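ABC-type amino acid transport system, periplasmic component (Caldanaerobacter subterraneus subsp. tengcongensis MB4, PDB 4YMX) binds arginine in a pocket and, as the substrate-binding protein of an amino acid ABC transporter, delivers it for uptake. Local coordinates at residues V63-D66 and I67-N71; K84-F88 and K89-P93. All coordinates share one frame; numbering follows the deposited sequence.

Contact 1: residues V63-D66 and I67-N71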
loop_
_atom_site.group_PDB
_atom_site.type_symbol
_atom_site.label_atom_id
_atom_site.label_comp_id
_atom_site.label_asym_id
_atom_site.label_seq_id
_atom_site.Cartn_x
_atom_site.Cartn_y
_atom_site.Cartn_z
ATOM N N VAL A 63 0.447 12.617 -3.618
ATOM C CA VAL A 63 1.083 12.240 -4.874
ATOM C C VAL A 63 1.565 10.797 -4.828
ATOM O O VAL A 63 1.599 10.174 -3.764
ATOM C CB VAL A 63 2.290 13.150 -5.202
ATOM C CG1 VAL A 63 1.857 14.609 -5.319
ATOM C CG2 VAL A 63 3.367 13.005 -4.143
ATOM N N GLY A 64 1.954 10.270 -5.983
ATOM C CA GLY A 64 2.524 8.937 -6.062
ATOM C C GLY A 64 2.043 8.176 -7.275
ATOM O O GLY A 64 1.215 8.662 -8.048
ATOM N N PHE A 65 2.559 6.964 -7.428
ATOM C CA PHE A 65 2.199 6.088 -8.537
ATOM C C PHE A 65 0.690 5.863 -8.603
ATOM O O PHE A 65 0.081 5.950 -9.673
ATOM C CB PHE A 65 2.947 4.765 -8.350
ATOM C CG PHE A 65 2.778 3.776 -9.463
ATOM C CD1 PHE A 65 3.153 4.087 -10.766
ATOM C CD2 PHE A 65 2.332 2.496 -9.187
ATOM C CE1 PHE A 65 3.025 3.148 -11.779
ATOM C CE2 PHE A 65 2.207 1.550 -10.197
ATOM C CZ PHE A 65 2.556 1.878 -11.494
ATOM N N ASP A 66 0.078 5.591 -7.456
ATOM C CA ASP A 66 -1.364 5.358 -7.429
ATOM C C ASP A 66 -2.149 6.600 -7.797
ATOM O O ASP A 66 -3.236 6.501 -8.383
ATOM C CB ASP A 66 -1.830 4.861 -6.060
ATOM C CG ASP A 66 -1.485 3.400 -5.810
ATOM O OD1 ASP A 66 -1.049 2.699 -6.737
ATOM O OD2 ASP A 66 -1.701 2.939 -4.672
ATOM N N ILE A 67 -1.626 7.766 -7.441
ATOM C CA ILE A 67 -2.299 9.016 -7.785
ATOM C C ILE A 67 -2.214 9.293 -9.289
ATOM O O ILE A 67 -3.183 9.756 -9.896
ATOM C CB ILE A 67 -1.739 10.210 -7.004
ATOM C CG1 ILE A 67 -1.725 9.911 -5.505
ATOM C CG2 ILE A 67 -2.542 11.473 -7.313
ATOM C CD1 ILE A 67 -3.025 9.387 -4.944
ATOM N N ASP A 68 -1.070 9.000 -9.897
ATOM C CA ASP A 68 -0.963 9.143 -11.341
ATOM C C ASP A 68 -1.954 8.228 -12.052
ATOM O O ASP A 68 -2.575 8.628 -13.042
ATOM C CB ASP A 68 0.461 8.889 -11.819
ATOM C CG ASP A 68 1.420 9.984 -11.391
ATOM O OD1 ASP A 68 0.973 11.042 -10.891
ATOM O OD2 ASP A 68 2.639 9.781 -11.559
ATOM N N ILE A 69 -2.130 7.013 -11.539
ATOM C CA ILE A 69 -3.093 6.095 -12.139
ATOM C C ILE A 69 -4.510 6.648 -11.961
ATOM O O ILE A 69 -5.319 6.641 -12.897
ATOM C CB ILE A 69 -2.975 4.678 -11.531
ATOM C CG1 ILE A 69 -1.622 4.068 -11.915
ATOM C CG2 ILE A 69 -4.123 3.791 -11.986
ATOM C CD1 ILE A 69 -1.317 2.742 -11.236
ATOM N N ALA A 70 -4.804 7.145 -10.762
ATOM C CA ALA A 70 -6.111 7.743 -10.498
ATOM C C ALA A 70 -6.410 8.890 -11.438
ATOM O O ALA A 70 -7.535 9.015 -11.941
ATOM C CB ALA A 70 -6.180 8.227 -9.096
ATOM N N ASN A 71 -5.415 9.732 -11.682
ATOM C CA ASN A 71 -5.635 10.851 -12.581
ATOM C C ASN A 71 -5.846 10.408 -14.023
ATOM O O ASN A 71 -6.616 11.041 -14.753
ATOM C CB ASN A 71 -4.546 11.910 -12.434
ATOM C CG ASN A 71 -4.862 12.888 -11.331
ATOM O OD1 ASN A 71 -5.838 13.635 -11.411
ATOM N ND2 ASN A 71 -4.046 12.888 -10.294
HETATM O O HOH W 1 1.400 12.154 -8.344
#
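Ile69 lays its CD1 methyl over one face of the Phe65 ring, 4.1 Å from the ring centroid and 19° off the normal. This CH-pi contact is displaced toward the ring rim, where CE2 is the nearest carbon, 3.9 Å from CD1. Turned from its own backbone N (chi1 -175°), the Phe65 ring stands on the flank where Ile69 CD1, one turn on, can cover its face. Beyond this pair the ring packs edge-to-face with Phe258 and Tyr124. The chain passes here from strand 59-63 into the opening turns of helix 65-77, with Gly64 as N-cap. Gly64 O accepts Asp68 N at 3.0 Å, nearly in line with the C=O bond; Phe65 O then takes Ile69 N, and Asp66 O takes Ala70 N. Asp68 folds back over the helix start: a water receives Gly64 N and donates to Asp68 OD1 at 2.8 Å, while OD2 accepts a hydrogen bond from Trp257 NE1 and forms a salt bridge with Lys256 NZ. On another side of the helix Ile67 presses CG1 against Val63 C, 3.5 Å away, and reaches Met41 and Ile83 of the neighbouring sheet. Asp66 OD2 is hydrogen-bonded to the backbone N of Gly106 of the arginine pocket.

Contact 2: residues K84-F88 and K89-P93; sequences KDMDF and KGLIP. With ARG (arginine), chain C.
Leu91 sets one methyl against each of two side chains: CD1 lies 3.6 Å from Phe88 CD1, and CD2 lies 3.6 Å from Met86 CG. The Phe88 and Leu91 side chains meet at about a right angle. In Met86, CG sits between the backbone N and the carbonyl carbon (chi1 67°), and the extended next torsion then puts SD 3.7 Å from Gly90 O. Two successive i to i+3 bonds, as in 3-10 turns, close the bend. Asp87 O accepts Gly90 N at 2.9 Å, and Phe88 O accepts Leu91 N at 3.0 Å; both donors stand above the carbonyl plane, about 50° out of it. Phe88 O has a second donor, a water that in turn accepts Ile92 N, so this carbonyl is gripped twice and the helix-start amide of Ile92 is satisfied through solvent. Asp87 and Lys89 run side by side in the same direction without their charged ends meeting; Lys89 NZ is instead hydrogen-bonded to Asn173. The Phe88 side chain points away from its own amide N (chi1 -179°) and holds its ring against the bound arginine, whose CD lies over one face and whose NE comes within 3.4 Å of Phe88 CD1. The ligand's polar groups are taken up by others, among them Arg113, Gly106 and Glu193. The turn thus leads from the end of strand 80-85, an outermost strand hydrogen-bonded to strand 38-43, into helix 91-96, with Leu91 reaching Ala105 and both Phe88 and Ile92 touching Arg113 of helix 111-114.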
loop_
_atom_site.group_PDB
_atom_site.type_symbol
_atom_site.label_atom_id
_atom_site.label_comp_id
_atom_site.label_asym_id
_atom_site.label_seq_id
_atom_site.Cartn_x
_atom_site.Cartn_y
_atom_site.Cartn_z
ATOM N N LYS A 84 -9.848 11.249 -0.843
ATOM C CA LYS A 84 -10.036 11.221 0.606
ATOM C C LYS A 84 -8.947 10.364 1.244
ATOM O O LYS A 84 -8.845 9.170 0.956
ATOM C CB LYS A 84 -11.409 10.657 0.969
ATOM C CG LYS A 84 -12.600 11.513 0.536
ATOM C CD LYS A 84 -13.899 10.871 0.997
ATOM C CE LYS A 84 -15.115 11.710 0.633
ATOM N NZ LYS A 84 -16.390 11.058 1.068
ATOM N N ASP A 85 -8.146 10.972 2.110
ATOM C CA ASP A 85 -7.109 10.255 2.851
ATOM C C ASP A 85 -7.701 9.730 4.157
ATOM O O ASP A 85 -8.343 10.475 4.915
ATOM C CB ASP A 85 -5.929 11.190 3.112
ATOM C CG ASP A 85 -4.720 10.483 3.683
ATOM O OD1 ASP A 85 -3.798 11.195 4.130
ATOM O OD2 ASP A 85 -4.673 9.237 3.695
ATOM N N MET A 86 -7.548 8.430 4.387
ATOM C CA MET A 86 -8.064 7.796 5.590
ATOM C C MET A 86 -7.185 6.607 5.974
ATOM O O MET A 86 -6.368 6.137 5.169
ATOM C CB MET A 86 -9.508 7.333 5.371
ATOM C CG MET A 86 -9.637 6.196 4.366
ATOM S SD MET A 86 -11.349 5.802 3.967
ATOM C CE MET A 86 -11.764 7.197 2.940
ATOM N N ASP A 87 -7.360 6.123 7.199
ATOM C CA ASP A 87 -6.675 4.917 7.645
ATOM C C ASP A 87 -6.953 3.774 6.679
ATOM O O ASP A 87 -8.083 3.618 6.221
ATOM C CB ASP A 87 -7.139 4.520 9.048
ATOM C CG ASP A 87 -6.755 5.534 10.111
ATOM O OD1 ASP A 87 -5.777 6.286 9.928
ATOM O OD2 ASP A 87 -7.439 5.561 11.154
ATOM N N PHE A 88 -5.922 3.004 6.341
ATOM C CA PHE A 88 -6.082 1.918 5.370
ATOM C C PHE A 88 -7.251 0.990 5.711
ATOM O O PHE A 88 -8.030 0.591 4.833
ATOM C CB PHE A 88 -4.792 1.106 5.242
ATOM C CG PHE A 88 -4.884 -0.017 4.237
ATOM C CD1 PHE A 88 -4.612 0.205 2.891
ATOM C CD2 PHE A 88 -5.254 -1.296 4.634
ATOM C CE1 PHE A 88 -4.708 -0.832 1.962
ATOM C CE2 PHE A 88 -5.344 -2.328 3.720
ATOM C CZ PHE A 88 -5.055 -2.099 2.379
ATOM N N LYS A 89 -7.391 0.669 6.995
ATOM C CA LYS A 89 -8.448 -0.226 7.458
ATOM C C LYS A 89 -9.874 0.256 7.135
ATOM O O LYS A 89 -10.803 -0.557 7.090
ATOM C CB LYS A 89 -8.316 -0.451 8.971
ATOM C CG LYS A 89 -8.635 0.785 9.791
ATOM C CD LYS A 89 -8.352 0.563 11.268
ATOM C CE LYS A 89 -8.880 1.732 12.079
ATOM N NZ LYS A 89 -8.589 1.561 13.539
ATOM N N GLY A 90 -10.041 1.557 6.909
ATOM C CA GLY A 90 -11.346 2.104 6.590
ATOM C C GLY A 90 -11.669 2.119 5.109
ATOM O O GLY A 90 -12.785 2.470 4.729
ATOM N N LEU A 91 -10.719 1.736 4.262
ATOM C CA LEU A 91 -10.919 1.885 2.817
ATOM C C LEU A 91 -12.017 0.993 2.246
ATOM O O LEU A 91 -12.910 1.478 1.546
ATOM C CB LEU A 91 -9.607 1.678 2.049
ATOM C CG LEU A 91 -8.595 2.796 2.268
ATOM C CD1 LEU A 91 -7.239 2.333 1.778
ATOM C CD2 LEU A 91 -9.008 4.070 1.537
ATOM N N ILE A 92 -11.976 -0.300 2.548
ATOM C CA ILE A 92 -13.031 -1.185 2.066
ATOM C C ILE A 92 -14.419 -0.828 2.651
ATOM O O ILE A 92 -15.398 -0.747 1.897
ATOM C CB ILE A 92 -12.638 -2.676 2.185
ATOM C CG1 ILE A 92 -11.605 -2.998 1.100
ATOM C CG2 ILE A 92 -13.865 -3.582 2.072
ATOM C CD1 ILE A 92 -10.964 -4.347 1.255
ATOM N N PRO A 93 -14.507 -0.556 3.971
ATOM C CA PRO A 93 -15.799 -0.075 4.477
ATOM C C PRO A 93 -16.304 1.207 3.798
ATOM O O PRO A 93 -17.500 1.321 3.541
ATOM C CB PRO A 93 -15.509 0.183 5.952
ATOM C CG PRO A 93 -14.480 -0.842 6.298
ATOM C CD PRO A 93 -13.600 -0.939 5.069
HETATM N N ARG C . -0.581 -4.435 0.087
HETATM C CA ARG C . -1.018 -4.520 1.506
HETATM C C ARG C . -2.501 -4.830 1.593
HETATM O O ARG C . -3.203 -4.832 0.583
HETATM C CB ARG C . -0.714 -3.210 2.234
HETATM C CG ARG C . -1.300 -1.982 1.565
HETATM C CD ARG C . -1.209 -0.758 2.462
HETATM N NE ARG C . -1.462 0.463 1.711
HETATM C CZ ARG C . -1.445 1.683 2.232
HETATM N NH1 ARG C . -1.194 1.869 3.516
HETATM N NH2 ARG C . -1.690 2.723 1.456
HETATM O OXT ARG C . -3.022 -5.085 2.678
HETATM O O HOH W 2 -9.631 -1.530 3.762
#

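In the fold
Contact 1 closes before contact 2 opens, and the two follow in series through helix 65-77 and strand 80-85. Their centres lie about 17 Å apart and their nearest atoms about 8 Å, so they do not touch. Both belong to the lobe built on the mixed sheet 80-85, 38-43, 102-103, 222-227 and 117-124, one of two such sheets in this periplasmic binding protein fold, with arginine held between the lobes. Contact 1 starts the helix that packs on this sheet, near the ligand but not among the pocket residues; contact 2 follows the end of an outermost strand and supplies Phe88 directly to the pocket. Loop residues 104-106 are approached from both contacts.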